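Putrescine aminotransferase (Halomonas elongata DSM 2581, PDB 6GWI) probably transfers amino groups from amines such as putrescine to keto acids, using pyridoxal-5'-phosphate as cofactor. Local coordinates at residues 223-228 with 232-237; 269-274 with 279-284. All blocks are in the same frame, centred on the assembly; numbering follows the deposited sequence.

Contact 1: residues 223-228 with 232-237; sequences EPVQGA and IMPPES. With PLP (pyridoxal-5'-phosphate), chain D.
I232 N donates to Q226 O over 3.0 Å, lying in the carbonyl plane of Q226. The return bond, from Q226 N to I232 O, is weak; the two make a single antiparallel hydrogen-bonded pair between the limbs of the loop. V225 builds an apolar patch beside it. With CG1 anti to the backbone N (chi1 170°), that methyl reaches the carbonyl of I232, 3.5 Å from CG1 to I232 O, and also packs on M233 CG. The second methyl, CG2, meets the ring of P234 at CD, 4.2 Å away, the two side chains crossing at about a right angle. Q226 extends past I232, its OE1 4.1 Å from I232 CB; this buried oxygen finds no polar partner in the model, whereas NE2 bonds to Q182 OE1.

At the start of the loop the E223 side chain runs out extended, and the backbone curls round so that G227 N meets E223 OE1 over 3.0 Å. The bond is nearly straight, the N-H...O angle 171°, and comes from above the carboxylate plane, 36° out of it. The other oxygen, OE2, takes the backbone N-H of Y150, so both oxygens are held and the carboxylate has little freedom to rotate. It is fixed next to the methyl of the cofactor, with E223 OE1 3.5 Å from PLP C2A and E223 CG 3.7 Å from the same carbon. Replacing this glutamate by an alanine is likely to leave the N-H groups of G227 and Y150 without their acceptor and open a gap beside the cofactor methyl. Directly after strand 217-222, at the start of a loop that the bridge closes further on, E223 thus lines the PLP pocket of this class-III aminotransferase, a fold type I enzyme.

Contact 2: residues 269-274 with 279-284; sequences FGSQHY and DLMPIA
M281 lies over one face of the F269 ring while I283 meets its edge, and these two approaches set the surroundings of the ring within the contact. The first is a Met-aromatic contact, made from a strand of the large mixed sheet of the fold type I aminotransferase core: strand 280-283 exchanges backbone bonds with L298 through M281, and with A255 and E257 through L280 and P282. M281 SD sits 5.0 Å from the ring centroid, 29° off the normal, so the sulfur approaches obliquely, beyond the rim of the ring, and it is the methyl CE that lies over the face. The M281 chain runs out extended to SD and then bends at chi3 (-54°), which carries this methyl close to the ring centre, with CE 4.4 Å from F269 CD1.

I283 comes in differently. Its CG2 branch lies near the ring plane, 4.2 Å from F269 CE1, so it touches the rim rather than the face. F269 thus fits into the angle between two residues of one strand that project on its same side. L298 from the neighbouring strand packs on F269, M281 and I283 alike, and F262 meets the phenylalanine edge-to-face.

Next to F269 the chain enters a short, weakly bonded helix, 270-273, whose first backbone N-H groups, at G270 and S271, bond to the carboxylate of E257. From that helix S271 adds the last touch on the methionine: its OG stands 3.9 Å from M281 SD, a packing distance.

In the fold
From the N terminus, strand 217-222 leads into contact 1, which closes the short loop 229-231 before the chain enters helix 238-248 and returns along strand 252-255. The chain then passes D256, V258 and I259 of the PLP pocket and reaches contact 2, where four residues, 275-278, separate segments 269-274 and 279-284. K285, also a pocket residue, follows directly. Contact 1 and contact 2 stand in series, neither nesting nor crossing, their centres about 13 Å apart. Contact 1 closes the loop after strand 217-222 on itself, contact 2 sets F269 and helix 270-273 against strand 280-283, and the Y274 hydroxyl joins the two by packing against V225 CG2 and P234 CD.

Contact 1: residues 223-228 with 232-237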
ATOM      1  N   GLU B 223      -8.052  17.675   1.359  1.00 26.60           N
ATOM      2  CA  GLU B 223      -6.789  18.057   1.982  1.00 26.35           C
ATOM      3  C   GLU B 223      -6.968  19.420   2.643  1.00 26.34           C
ATOM      4  O   GLU B 223      -7.526  20.328   2.015  1.00 22.24           O
ATOM      5  CB  GLU B 223      -5.669  18.131   0.939  1.00 18.15           C
ATOM      6  CG  GLU B 223      -5.476  16.873   0.094  1.00 21.55           C
ATOM      7  CD  GLU B 223      -4.715  17.149  -1.198  1.00 30.29           C
ATOM      8  OE1 GLU B 223      -3.492  17.405  -1.145  1.00 28.21           O
ATOM      9  OE2 GLU B 223      -5.350  17.129  -2.272  1.00 31.66           O
ATOM     10  N   PRO B 224      -6.545  19.610   3.899  1.00 23.88           N
ATOM     11  CA  PRO B 224      -6.618  20.967   4.474  1.00 32.31           C
ATOM     12  C   PRO B 224      -5.955  22.001   3.582  1.00 29.90           C
ATOM     13  O   PRO B 224      -6.511  23.081   3.342  1.00 29.58           O
ATOM     14  CB  PRO B 224      -5.900  20.817   5.822  1.00 32.21           C
ATOM     15  CG  PRO B 224      -6.058  19.374   6.170  1.00 27.61           C
ATOM     16  CD  PRO B 224      -5.990  18.637   4.859  1.00 22.84           C
ATOM     17  N   VAL B 225      -4.775  21.669   3.069  1.00 27.06           N
ATOM     18  CA  VAL B 225      -4.099  22.418   2.019  1.00 30.63           C
ATOM     19  C   VAL B 225      -3.714  21.417   0.939  1.00 31.58           C
ATOM     20  O   VAL B 225      -3.149  20.362   1.246  1.00 21.33           O
ATOM     21  CB  VAL B 225      -2.852  23.152   2.546  1.00 35.78           C
ATOM     22  CG1 VAL B 225      -2.039  23.718   1.396  1.00 33.10           C
ATOM     23  CG2 VAL B 225      -3.256  24.254   3.508  1.00 45.79           C
ATOM     24  N   GLN B 226      -4.019  21.743  -0.316  1.00 28.30           N
ATOM     25  CA  GLN B 226      -3.717  20.850  -1.429  1.00 28.60           C
ATOM     26  C   GLN B 226      -2.215  20.836  -1.699  1.00 31.39           C
ATOM     27  O   GLN B 226      -1.607  21.889  -1.923  1.00 28.40           O
ATOM     28  CB  GLN B 226      -4.479  21.295  -2.673  1.00 34.96           C
ATOM     29  CG  GLN B 226      -5.982  21.099  -2.590  1.00 42.45           C
ATOM     30  CD  GLN B 226      -6.728  21.966  -3.585  1.00 38.88           C
ATOM     31  OE1 GLN B 226      -7.206  23.048  -3.242  1.00 33.53           O
ATOM     32  NE2 GLN B 226      -6.823  21.503  -4.825  1.00 31.20           N
ATOM     33  N   GLY B 227      -1.619  19.644  -1.686  1.00 24.28           N
ATOM     34  CA  GLY B 227      -0.189  19.502  -1.883  1.00 27.20           C
ATOM     35  C   GLY B 227       0.211  19.260  -3.324  1.00 32.61           C
ATOM     36  O   GLY B 227       0.696  20.170  -4.003  1.00 25.16           O
ATOM     37  N   ALA B 228       0.019  18.023  -3.796  1.00 24.67           N
ATOM     38  CA  ALA B 228       0.433  17.660  -5.147  1.00 22.13           C
ATOM     39  C   ALA B 228      -0.224  18.541  -6.198  1.00 25.53           C
ATOM     40  O   ALA B 228       0.348  18.756  -7.273  1.00 29.74           O
ATOM     41  CB  ALA B 228       0.108  16.189  -5.415  1.00 24.51           C
ATOM     42  N   ILE B 232      -1.750  24.758  -2.603  1.00 30.50           N
ATOM     43  CA  ILE B 232      -2.798  25.762  -2.730  1.00 39.30           C
ATOM     44  C   ILE B 232      -3.422  25.948  -1.353  1.00 41.23           C
ATOM     45  O   ILE B 232      -4.253  25.147  -0.919  1.00 48.83           O
ATOM     46  CB  ILE B 232      -3.843  25.354  -3.773  1.00 35.40           C
ATOM     47  CG1 ILE B 232      -3.156  25.106  -5.117  1.00 33.35           C
ATOM     48  CG2 ILE B 232      -4.917  26.428  -3.898  1.00 32.96           C
ATOM     49  CD1 ILE B 232      -4.071  24.577  -6.179  1.00 30.56           C
ATOM     50  N   MET B 233      -3.020  27.000  -0.661  1.00 39.94           N
ATOM     51  CA  MET B 233      -3.686  27.363   0.584  1.00 34.48           C
ATOM     52  C   MET B 233      -4.991  28.082   0.265  1.00 34.09           C
ATOM     53  O   MET B 233      -4.997  29.005  -0.556  1.00 37.68           O
ATOM     54  CB  MET B 233      -2.786  28.252   1.434  1.00 45.38           C
ATOM     55  CG  MET B 233      -1.444  27.620   1.758  1.00 48.98           C
ATOM     56  SD  MET B 233      -0.072  28.445   0.933  1.00 45.48           S
ATOM     57  CE  MET B 233       1.216  27.207   1.077  1.00 46.58           C
ATOM     58  N   PRO B 234      -6.107  27.693   0.874  1.00 35.14           N
ATOM     59  CA  PRO B 234      -7.379  28.339   0.554  1.00 31.31           C
ATOM     60  C   PRO B 234      -7.470  29.705   1.204  1.00 29.76           C
ATOM     61  O   PRO B 234      -6.699  30.017   2.124  1.00 30.52           O
ATOM     62  CB  PRO B 234      -8.419  27.372   1.138  1.00 31.34           C
ATOM     63  CG  PRO B 234      -7.726  26.767   2.305  1.00 36.73           C
ATOM     64  CD  PRO B 234      -6.265  26.659   1.916  1.00 34.15           C
ATOM     65  N   PRO B 235      -8.373  30.563   0.731  1.00 33.94           N
ATOM     66  CA  PRO B 235      -8.648  31.805   1.463  1.00 32.94           C
ATOM     67  C   PRO B 235      -9.057  31.508   2.897  1.00 30.90           C
ATOM     68  O   PRO B 235      -9.584  30.438   3.209  1.00 35.99           O
ATOM     69  CB  PRO B 235      -9.792  32.449   0.670  1.00 37.69           C
ATOM     70  CG  PRO B 235      -9.714  31.846  -0.694  1.00 38.62           C
ATOM     71  CD  PRO B 235      -9.138  30.467  -0.527  1.00 31.74           C
ATOM     72  N   GLU B 236      -8.793  32.472   3.781  1.00 31.81           N
ATOM     73  CA  GLU B 236      -9.110  32.293   5.193  1.00 65.16           C
ATOM     74  C   GLU B 236     -10.603  32.117   5.428  1.00 44.15           C
ATOM     75  O   GLU B 236     -10.995  31.567   6.464  1.00 35.65           O
ATOM     76  CB  GLU B 236      -8.579  33.477   6.002  1.00 97.65           C
ATOM     77  CG  GLU B 236      -7.059  33.559   6.025  1.00104.09           C
ATOM     78  CD  GLU B 236      -6.542  34.771   6.776  1.00 99.74           C
ATOM     79  OE1 GLU B 236      -7.352  35.461   7.429  1.00 93.02           O
ATOM     80  OE2 GLU B 236      -5.321  35.030   6.713  1.00 94.08           O
ATOM     81  N   SER B 237     -11.441  32.568   4.494  1.00 38.24           N
ATOM     82  CA  SER B 237     -12.886  32.415   4.596  1.00 39.07           C
ATOM     83  C   SER B 237     -13.364  31.008   4.260  1.00 42.68           C
ATOM     84  O   SER B 237     -14.510  30.668   4.573  1.00 33.87           O
ATOM     85  CB  SER B 237     -13.580  33.414   3.666  1.00 33.58           C
ATOM     86  OG  SER B 237     -13.270  33.132   2.311  1.00 36.04           O
TER
HETATM   87  N1  PLP D 501      -3.096  11.791   0.103  1.00 27.25           N
HETATM   88  C2  PLP D 501      -2.329  12.921  -0.083  1.00 25.75           C
HETATM   89  C2A PLP D 501      -2.864  14.264   0.335  1.00 19.04           C
HETATM   90  C3  PLP D 501      -1.063  12.812  -0.653  1.00 28.49           C
HETATM   91  O3  PLP D 501      -0.317  13.948  -0.829  1.00 22.72           O
HETATM   92  C4  PLP D 501      -0.551  11.566  -1.033  1.00 32.11           C
HETATM   93  C4A PLP D 501       0.945  11.389  -1.009  1.00 33.98           C
HETATM   94  C5  PLP D 501      -1.349  10.434  -0.845  1.00 27.59           C
HETATM   95  C6  PLP D 501      -2.613  10.554  -0.276  1.00 29.53           C
HETATM   96  C5A PLP D 501      -0.870   9.055  -1.246  1.00 23.92           C
HETATM   97  O4P PLP D 501       0.069   8.530  -0.337  1.00 22.66           O
HETATM   98  P   PLP D 501       0.991   7.300  -0.819  1.00 21.27           P
HETATM   99  O1P PLP D 501       0.106   6.139  -1.210  1.00 19.43           O
HETATM  100  O2P PLP D 501       1.921   6.912   0.306  1.00 22.77           O
HETATM  101  O3P PLP D 501       1.801   7.735  -2.011  1.00 16.68           O

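Contact 2: residues 269-274 with 279-284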
ATOM      1  N   PHE B 269      -1.425  18.516  12.878  1.00 25.70           N
ATOM      2  CA  PHE B 269      -2.346  18.176  11.804  1.00 26.31           C
ATOM      3  C   PHE B 269      -2.875  19.470  11.207  1.00 23.80           C
ATOM      4  O   PHE B 269      -3.151  20.427  11.935  1.00 27.84           O
ATOM      5  CB  PHE B 269      -3.484  17.290  12.321  1.00 23.51           C
ATOM      6  CG  PHE B 269      -3.007  15.992  12.898  1.00 25.49           C
ATOM      7  CD1 PHE B 269      -2.677  14.930  12.071  1.00 29.33           C
ATOM      8  CD2 PHE B 269      -2.858  15.843  14.266  1.00 27.02           C
ATOM      9  CE1 PHE B 269      -2.222  13.739  12.599  1.00 30.46           C
ATOM     10  CE2 PHE B 269      -2.402  14.654  14.800  1.00 31.29           C
ATOM     11  CZ  PHE B 269      -2.085  13.600  13.966  1.00 33.14           C
ATOM     12  N   GLY B 270      -2.991  19.503   9.879  1.00 28.76           N
ATOM     13  CA  GLY B 270      -3.571  20.666   9.231  1.00 35.81           C
ATOM     14  C   GLY B 270      -4.975  20.962   9.718  1.00 30.57           C
ATOM     15  O   GLY B 270      -5.379  22.125   9.793  1.00 34.03           O
ATOM     16  N   SER B 271      -5.731  19.915  10.060  1.00 27.54           N
ATOM     17  CA  SER B 271      -7.055  20.098  10.645  1.00 32.91           C
ATOM     18  C   SER B 271      -7.013  21.044  11.835  1.00 32.57           C
ATOM     19  O   SER B 271      -7.946  21.827  12.052  1.00 33.22           O
ATOM     20  CB  SER B 271      -7.618  18.743  11.074  1.00 23.48           C
ATOM     21  OG  SER B 271      -7.977  17.965   9.950  1.00 30.76           O
ATOM     22  N   GLN B 272      -5.944  20.977  12.629  1.00 37.03           N
ATOM     23  CA  GLN B 272      -5.848  21.832  13.805  1.00 36.39           C
ATOM     24  C   GLN B 272      -5.577  23.280  13.423  1.00 32.12           C
ATOM     25  O   GLN B 272      -5.999  24.195  14.140  1.00 34.91           O
ATOM     26  CB  GLN B 272      -4.753  21.312  14.735  1.00 26.42           C
ATOM     27  CG  GLN B 272      -5.081  19.974  15.357  1.00 33.89           C
ATOM     28  CD  GLN B 272      -3.860  19.261  15.896  1.00 43.31           C
ATOM     29  OE1 GLN B 272      -2.737  19.496  15.447  1.00 37.82           O
ATOM     30  NE2 GLN B 272      -4.075  18.374  16.862  1.00 45.20           N
ATOM     31  N   HIS B 273      -4.894  23.514  12.300  1.00 25.42           N
ATOM     32  CA  HIS B 273      -4.650  24.884  11.866  1.00 32.55           C
ATOM     33  C   HIS B 273      -5.950  25.598  11.526  1.00 32.06           C
ATOM     34  O   HIS B 273      -6.073  26.808  11.751  1.00 28.20           O
ATOM     35  CB  HIS B 273      -3.719  24.898  10.653  1.00 35.49           C
ATOM     36  CG  HIS B 273      -3.411  26.273  10.142  1.00 31.76           C
ATOM     37  ND1 HIS B 273      -4.083  26.844   9.082  1.00 38.66           N
ATOM     38  CD2 HIS B 273      -2.501  27.189  10.548  1.00 30.40           C
ATOM     39  CE1 HIS B 273      -3.599  28.053   8.857  1.00 34.40           C
ATOM     40  NE2 HIS B 273      -2.639  28.287   9.734  1.00 33.65           N
ATOM     41  N   TYR B 274      -6.931  24.868  10.996  1.00 36.86           N
ATOM     42  CA  TYR B 274      -8.198  25.443  10.569  1.00 30.14           C
ATOM     43  C   TYR B 274      -9.344  25.098  11.511  1.00 27.53           C
ATOM     44  O   TYR B 274     -10.502  25.368  11.183  1.00 35.55           O
ATOM     45  CB  TYR B 274      -8.534  24.973   9.155  1.00 33.55           C
ATOM     46  CG  TYR B 274      -7.582  25.464   8.091  1.00 39.69           C
ATOM     47  CD1 TYR B 274      -7.672  26.756   7.590  1.00 42.72           C
ATOM     48  CD2 TYR B 274      -6.591  24.631   7.585  1.00 33.48           C
ATOM     49  CE1 TYR B 274      -6.803  27.205   6.609  1.00 47.67           C
ATOM     50  CE2 TYR B 274      -5.718  25.069   6.609  1.00 33.83           C
ATOM     51  CZ  TYR B 274      -5.826  26.354   6.124  1.00 39.93           C
ATOM     52  OH  TYR B 274      -4.950  26.781   5.151  1.00 35.36           O
ATOM     53  N   ASP B 279     -13.954  13.233  11.039  1.00 24.05           N
ATOM     54  CA  ASP B 279     -14.323  11.911  11.514  1.00 25.96           C
ATOM     55  C   ASP B 279     -13.251  10.888  11.187  1.00 25.01           C
ATOM     56  O   ASP B 279     -13.098   9.901  11.913  1.00 20.61           O
ATOM     57  CB  ASP B 279     -15.670  11.509  10.912  1.00 27.11           C
ATOM     58  CG  ASP B 279     -16.792  12.430  11.352  1.00 34.43           C
ATOM     59  OD1 ASP B 279     -17.209  12.336  12.525  1.00 28.38           O
ATOM     60  OD2 ASP B 279     -17.226  13.275  10.538  1.00 26.13           O
ATOM     61  N   LEU B 280     -12.493  11.121  10.120  1.00 17.36           N
ATOM     62  CA  LEU B 280     -11.405  10.242   9.721  1.00 23.84           C
ATOM     63  C   LEU B 280     -10.262  11.087   9.187  1.00 23.33           C
ATOM     64  O   LEU B 280     -10.471  12.132   8.574  1.00 25.03           O
ATOM     65  CB  LEU B 280     -11.864   9.238   8.659  1.00 19.22           C
ATOM     66  CG  LEU B 280     -13.078   8.374   9.007  1.00 24.42           C
ATOM     67  CD1 LEU B 280     -13.662   7.752   7.753  1.00 30.88           C
ATOM     68  CD2 LEU B 280     -12.703   7.292  10.009  1.00 27.91           C
ATOM     69  N   MET B 281      -9.028  10.616   9.424  1.00 18.22           N
ATOM     70  CA  MET B 281      -7.833  11.311   8.965  1.00 20.11           C
ATOM     71  C   MET B 281      -6.817  10.287   8.468  1.00 23.89           C
ATOM     72  O   MET B 281      -6.168   9.606   9.277  1.00 16.90           O
ATOM     73  CB  MET B 281      -7.216  12.172  10.069  1.00 25.66           C
ATOM     74  CG  MET B 281      -8.049  13.378  10.498  1.00 35.31           C
ATOM     75  SD  MET B 281      -7.168  14.491  11.625  1.00 40.36           S
ATOM     76  CE  MET B 281      -6.677  13.349  12.909  1.00 41.24           C
ATOM     77  N   PRO B 282      -6.668  10.135   7.154  1.00 14.64           N
ATOM     78  CA  PRO B 282      -5.560   9.322   6.642  1.00 23.80           C
ATOM     79  C   PRO B 282      -4.232  10.039   6.823  1.00 20.82           C
ATOM     80  O   PRO B 282      -4.148  11.270   6.792  1.00 15.69           O
ATOM     81  CB  PRO B 282      -5.904   9.121   5.161  1.00 27.52           C
ATOM     82  CG  PRO B 282      -6.840  10.225   4.816  1.00 20.92           C
ATOM     83  CD  PRO B 282      -7.569  10.601   6.080  1.00 19.17           C
ATOM     84  N   ILE B 283      -3.184   9.244   7.047  1.00 21.71           N
ATOM     85  CA  ILE B 283      -1.853   9.769   7.325  1.00 18.18           C
ATOM     86  C   ILE B 283      -0.810   8.844   6.718  1.00 20.37           C
ATOM     87  O   ILE B 283      -1.052   7.656   6.495  1.00 18.75           O
ATOM     88  CB  ILE B 283      -1.609   9.925   8.847  1.00 24.28           C
ATOM     89  CG1 ILE B 283      -1.906   8.603   9.559  1.00 22.83           C
ATOM     90  CG2 ILE B 283      -2.445  11.066   9.404  1.00 30.65           C
ATOM     91  CD1 ILE B 283      -1.530   8.605  11.025  1.00 18.74           C
ATOM     92  N   ALA B 284       0.368   9.412   6.453  1.00 15.92           N
ATOM     93  CA  ALA B 284       1.545   8.678   5.999  1.00 18.03           C
ATOM     94  C   ALA B 284       2.705   9.668   5.897  1.00 22.20           C
ATOM     95  O   ALA B 284       2.791  10.608   6.693  1.00 19.28           O
ATOM     96  CB  ALA B 284       1.293   7.983   4.663  1.00 19.42           C
TER